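Local coordinates for disulfide isomerase DsbG N-terminal domain-containing protein (Helicobacter pylori, PDB 3TDG), which is a DsbG-type thioredoxin-fold oxidoreductase that probably reduces or isomerises disulfide bonds in exported proteins through a redox-active CXXC motif, at the interface of chains A and B. Sequence-based numbering; all coordinates share one arbitrary frame. Chains: chain A/B, Putative uncharacterized protein.

Contact 1: the interface of chains A and B. Residues chain A 55, 61, 78, 87, 89, 93; chain B 61, 85, 87.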
loop_
_atom_site.group_PDB
_atom_site.type_symbol
_atom_site.label_atom_id
_atom_site.label_comp_id
_atom_site.label_asym_id
_atom_site.label_seq_id
_atom_site.Cartn_x
_atom_site.Cartn_y
_atom_site.Cartn_z
ATOM N N LEU A 55 18.736 20.417 -19.500
ATOM C CA LEU A 55 17.889 21.245 -18.661
ATOM C C LEU A 55 18.236 22.714 -18.803
ATOM O O LEU A 55 19.377 23.091 -18.727
ATOM C CB LEU A 55 18.026 20.866 -17.207
ATOM C CG LEU A 55 17.748 19.459 -16.728
ATOM C CD1 LEU A 55 18.060 19.411 -15.281
ATOM C CD2 LEU A 55 16.343 19.106 -16.967
ATOM N N LEU A 61 23.913 19.637 -15.350
ATOM C CA LEU A 61 22.954 18.546 -15.204
ATOM C C LEU A 61 22.130 18.238 -16.446
ATOM O O LEU A 61 21.592 19.145 -17.082
ATOM C CB LEU A 61 22.029 18.835 -14.032
ATOM C CG LEU A 61 22.707 18.933 -12.671
ATOM C CD1 LEU A 61 21.651 19.219 -11.635
ATOM C CD2 LEU A 61 23.473 17.644 -12.342
ATOM N N VAL A 78 18.483 12.648 -13.051
ATOM C CA VAL A 78 19.320 13.810 -13.370
ATOM C C VAL A 78 20.771 13.369 -13.161
ATOM O O VAL A 78 21.113 12.781 -12.126
ATOM C CB VAL A 78 18.915 15.068 -12.532
ATOM C CG1 VAL A 78 19.926 16.185 -12.687
ATOM C CG2 VAL A 78 17.545 15.570 -12.993
ATOM N N ILE A 87 20.978 11.254 -9.727
ATOM C CA ILE A 87 19.877 11.487 -8.799
ATOM C C ILE A 87 18.587 11.054 -9.478
ATOM O O ILE A 87 18.303 11.478 -10.604
ATOM C CB ILE A 87 19.794 12.981 -8.392
ATOM C CG1 ILE A 87 21.113 13.416 -7.757
ATOM C CG2 ILE A 87 18.636 13.223 -7.399
ATOM C CD1 ILE A 87 21.383 14.918 -7.824
ATOM N N LEU A 89 14.812 11.076 -10.528
ATOM C CA LEU A 89 13.752 12.083 -10.649
ATOM C C LEU A 89 12.456 11.563 -10.065
ATOM O O LEU A 89 12.200 10.362 -10.064
ATOM C CB LEU A 89 13.514 12.475 -12.106
ATOM C CG LEU A 89 14.331 13.613 -12.726
ATOM C CD1 LEU A 89 13.997 13.746 -14.186
ATOM C CD2 LEU A 89 14.068 14.926 -11.990
ATOM N N PHE A 93 10.189 17.993 -7.863
ATOM C CA PHE A 93 11.031 18.686 -8.812
ATOM C C PHE A 93 10.505 20.118 -9.003
ATOM O O PHE A 93 9.351 20.320 -9.380
ATOM C CB PHE A 93 11.026 17.993 -10.176
ATOM C CG PHE A 93 11.874 18.691 -11.183
ATOM C CD1 PHE A 93 13.234 18.386 -11.294
ATOM C CD2 PHE A 93 11.344 19.697 -11.987
ATOM C CE1 PHE A 93 14.045 19.056 -12.194
ATOM C CE2 PHE A 93 12.154 20.386 -12.896
ATOM C CZ PHE A 93 13.504 20.064 -12.996
ATOM N N LEU B 61 25.766 21.934 -6.931
ATOM C CA LEU B 61 24.687 21.320 -6.163
ATOM C C LEU B 61 24.960 21.166 -4.674
ATOM O O LEU B 61 26.030 20.705 -4.276
ATOM C CB LEU B 61 24.341 19.967 -6.765
ATOM C CG LEU B 61 23.821 20.001 -8.196
ATOM C CD1 LEU B 61 23.529 18.587 -8.628
ATOM C CD2 LEU B 61 22.571 20.884 -8.308
ATOM N N LEU B 85 16.918 25.446 -9.085
ATOM C CA LEU B 85 16.646 24.056 -9.450
ATOM C C LEU B 85 16.628 23.216 -8.172
ATOM O O LEU B 85 17.526 23.298 -7.334
ATOM C CB LEU B 85 17.688 23.536 -10.453
ATOM C CG LEU B 85 17.681 22.042 -10.829
ATOM C CD1 LEU B 85 16.405 21.635 -11.575
ATOM C CD2 LEU B 85 18.917 21.714 -11.643
ATOM N N ILE B 87 15.583 19.340 -6.671
ATOM C CA ILE B 87 15.293 17.943 -6.975
ATOM C C ILE B 87 15.165 17.190 -5.659
ATOM O O ILE B 87 16.055 17.273 -4.806
ATOM C CB ILE B 87 16.412 17.315 -7.846
ATOM C CG1 ILE B 87 16.564 18.111 -9.140
ATOM C CG2 ILE B 87 16.097 15.841 -8.178
ATOM C CD1 ILE B 87 17.931 17.979 -9.808
#
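A:Leu61 and B:Leu61 reach toward each other tip to tip, their CD1 methyls 3.6 Å apart. This patch is the apolar core of a two-fold symmetric contact, probably the dimer interface expected of the DsbG family. Leucine suits a place where a residue meets its own copy, because a flexible, uncharged, branched end can pack against an identical one across the two-fold axis. Another aliphatic self-pairing joins A:Ile87 and B:Ile87, whose CG2 branches come within 3.7 Å as the side chains cross. With CG1 of B:Ile87 set beside its backbone N (chi1 -58°), the two branches part company: CG2 turns to its twin while CD1 reaches A:Val78. There CD1 sits 3.9 Å from A:Val78 CG1 and almost as near to A:Val78 CG2, so a beta-branched residue offers it both arms of its fork.

Aromatic and aliphatic groups meet at A:Phe93. Its strand forms an antiparallel bridge with that of B:Ile87, which places the two side chains alongside each other, pointing the same way, with A:Phe93 CD1 4.0 Å from B:Ile87 CG1. The broad ring also receives B:Leu85, which crosses it at an angle. The leucine's forked end serves two neighbours: CD2 lies 3.7 Å from A:Leu61 CD1, while CD1 comes in obliquely from above the ring plane of A:Phe93, beside the CE1-CZ bond, 3.6 Å from both atoms.

Contact 2: the interface of chains A and B. Residues chain A 84-87; chain B 55, 57, 93-94.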
loop_
_atom_site.group_PDB
_atom_site.type_symbol
_atom_site.label_atom_id
_atom_site.label_comp_id
_atom_site.label_asym_id
_atom_site.label_seq_id
_atom_site.Cartn_x
_atom_site.Cartn_y
_atom_site.Cartn_z
ATOM N N ASN A 84 29.188 11.155 -13.028
ATOM C CA ASN A 84 29.608 10.745 -11.693
ATOM C C ASN A 84 28.611 11.006 -10.572
ATOM O O ASN A 84 28.816 10.553 -9.450
ATOM C CB ASN A 84 30.953 11.383 -11.340
ATOM C CG ASN A 84 32.115 10.680 -12.015
ATOM O OD1 ASN A 84 32.160 9.449 -12.079
ATOM N ND2 ASN A 84 33.059 11.456 -12.520
ATOM N N LEU A 85 27.561 11.773 -10.864
ATOM C CA LEU A 85 26.496 12.044 -9.899
ATOM C C LEU A 85 25.152 11.745 -10.567
ATOM O O LEU A 85 24.876 12.183 -11.683
ATOM C CB LEU A 85 26.565 13.495 -9.394
ATOM C CG LEU A 85 25.427 14.030 -8.505
ATOM C CD1 LEU A 85 25.355 13.309 -7.154
ATOM C CD2 LEU A 85 25.587 15.526 -8.316
ATOM N N ILE A 86 24.332 10.957 -9.885
ATOM C CA ILE A 86 23.125 10.421 -10.466
ATOM C C ILE A 86 22.051 10.535 -9.398
ATOM O O ILE A 86 22.194 9.983 -8.298
ATOM C CB ILE A 86 23.334 8.939 -10.886
ATOM C CG1 ILE A 86 24.302 8.839 -12.072
ATOM C CG2 ILE A 86 22.009 8.266 -11.235
ATOM C CD1 ILE A 86 25.262 7.670 -12.031
ATOM N N ILE A 87 20.978 11.254 -9.727
ATOM C CA ILE A 87 19.877 11.487 -8.799
ATOM C C ILE A 87 18.587 11.054 -9.478
ATOM O O ILE A 87 18.303 11.478 -10.604
ATOM C CB ILE A 87 19.794 12.981 -8.392
ATOM C CG1 ILE A 87 21.113 13.416 -7.757
ATOM C CG2 ILE A 87 18.636 13.223 -7.399
ATOM C CD1 ILE A 87 21.383 14.918 -7.824
ATOM N N LEU B 55 28.142 18.810 -1.525
ATOM C CA LEU B 55 28.431 17.516 -2.114
ATOM C C LEU B 55 29.810 17.490 -2.745
ATOM O O LEU B 55 30.165 18.364 -3.492
ATOM C CB LEU B 55 27.419 17.161 -3.175
ATOM C CG LEU B 55 25.941 17.098 -2.866
ATOM C CD1 LEU B 55 25.232 16.815 -4.135
ATOM C CD2 LEU B 55 25.669 16.049 -1.876
ATOM N N SER B 57 30.643 15.763 -4.872
ATOM C CA SER B 57 30.448 15.277 -6.193
ATOM C C SER B 57 30.035 16.369 -7.192
ATOM O O SER B 57 30.108 16.185 -8.392
ATOM C CB SER B 57 29.431 14.161 -6.095
ATOM O OG SER B 57 29.143 13.681 -7.351
ATOM N N PHE B 93 20.076 7.332 -5.711
ATOM C CA PHE B 93 21.177 8.265 -5.633
ATOM C C PHE B 93 22.500 7.500 -5.800
ATOM O O PHE B 93 22.796 6.580 -5.038
ATOM C CB PHE B 93 21.210 8.981 -4.282
ATOM C CG PHE B 93 22.344 9.942 -4.163
ATOM C CD1 PHE B 93 22.198 11.263 -4.597
ATOM C CD2 PHE B 93 23.581 9.528 -3.676
ATOM C CE1 PHE B 93 23.254 12.155 -4.534
ATOM C CE2 PHE B 93 24.659 10.418 -3.614
ATOM C CZ PHE B 93 24.492 11.731 -4.045
ATOM N N PHE B 94 23.300 7.882 -6.775
ATOM C CA PHE B 94 24.597 7.225 -6.958
ATOM C C PHE B 94 25.645 8.250 -7.233
ATOM O O PHE B 94 25.386 9.275 -7.878
ATOM C CB PHE B 94 24.559 6.177 -8.069
ATOM C CG PHE B 94 23.419 5.218 -7.937
ATOM C CD1 PHE B 94 23.498 4.142 -7.052
ATOM C CD2 PHE B 94 22.259 5.402 -8.668
ATOM C CE1 PHE B 94 22.429 3.270 -6.900
ATOM C CE2 PHE B 94 21.186 4.528 -8.527
ATOM C CZ PHE B 94 21.271 3.461 -7.647
#
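B:Phe94 pairs with A:Ile86 through both backbone and side chain, where strand 85-88 of chain A runs antiparallel to strand 93-95 of chain B. The amide N of B:Phe94 donates to A:Ile86 O over 2.8 Å, in the carbonyl plane and nearly straight (168° at H). In return A:Ile86 N donates to B:Phe94 O, also over 2.8 Å; this bond is more bent at the hydrogen (140°), although the donor lies close to the line of the C=O bond. Such a reciprocal pair fixes the register of the two strands and satisfies polar backbone groups that would be costly to bury alone. Beta-branched isoleucine favours the extended backbone that this pairing needs. Its CG2 methyl meets the edge of the B:Phe94 ring, in the ring plane, 3.9 Å from CD2, adding an apolar contact beside the paired backbones.

A:Leu85, one residue back, turns to the opposite face of the strand. Its CG stands opposite the backbone N (chi1 172°), which carries the forked end across to B:Phe93, the exchanged-chain counterpart of the leucine-phenylalanine packing in the apolar core. The base of the same side chain packs against B:Ser57, whose OG comes within 3.3 Å of A:Leu85 CB.

Serine, short and small, lets the B:Ser57 loop approach chain A where it enters strand 85-88. The hydroxyl OG of B:Ser57 also lies 3.8 Å from the backbone O of A:Asn84, proximity rather than a hydrogen bond.

The C-alpha centres of contact 1 and contact 2 lie about 10 Å apart, and A:Ile87 belongs to both. Each draws on strand 85-88 of one chain and strand 93-95 of the other, with the roles of the chains exchanged, so symmetry gives every such pairing a twin. Contact 2 supplies backbone bonds that set strand register; contact 1 supplies side-chain packing around the paired strands, with Leu61 of both chains and strand 74-79 of chain A. Together they would join the two subunits through strand pairing across the chains and a shared apolar core, consistent with dimerisation through the N-terminal region.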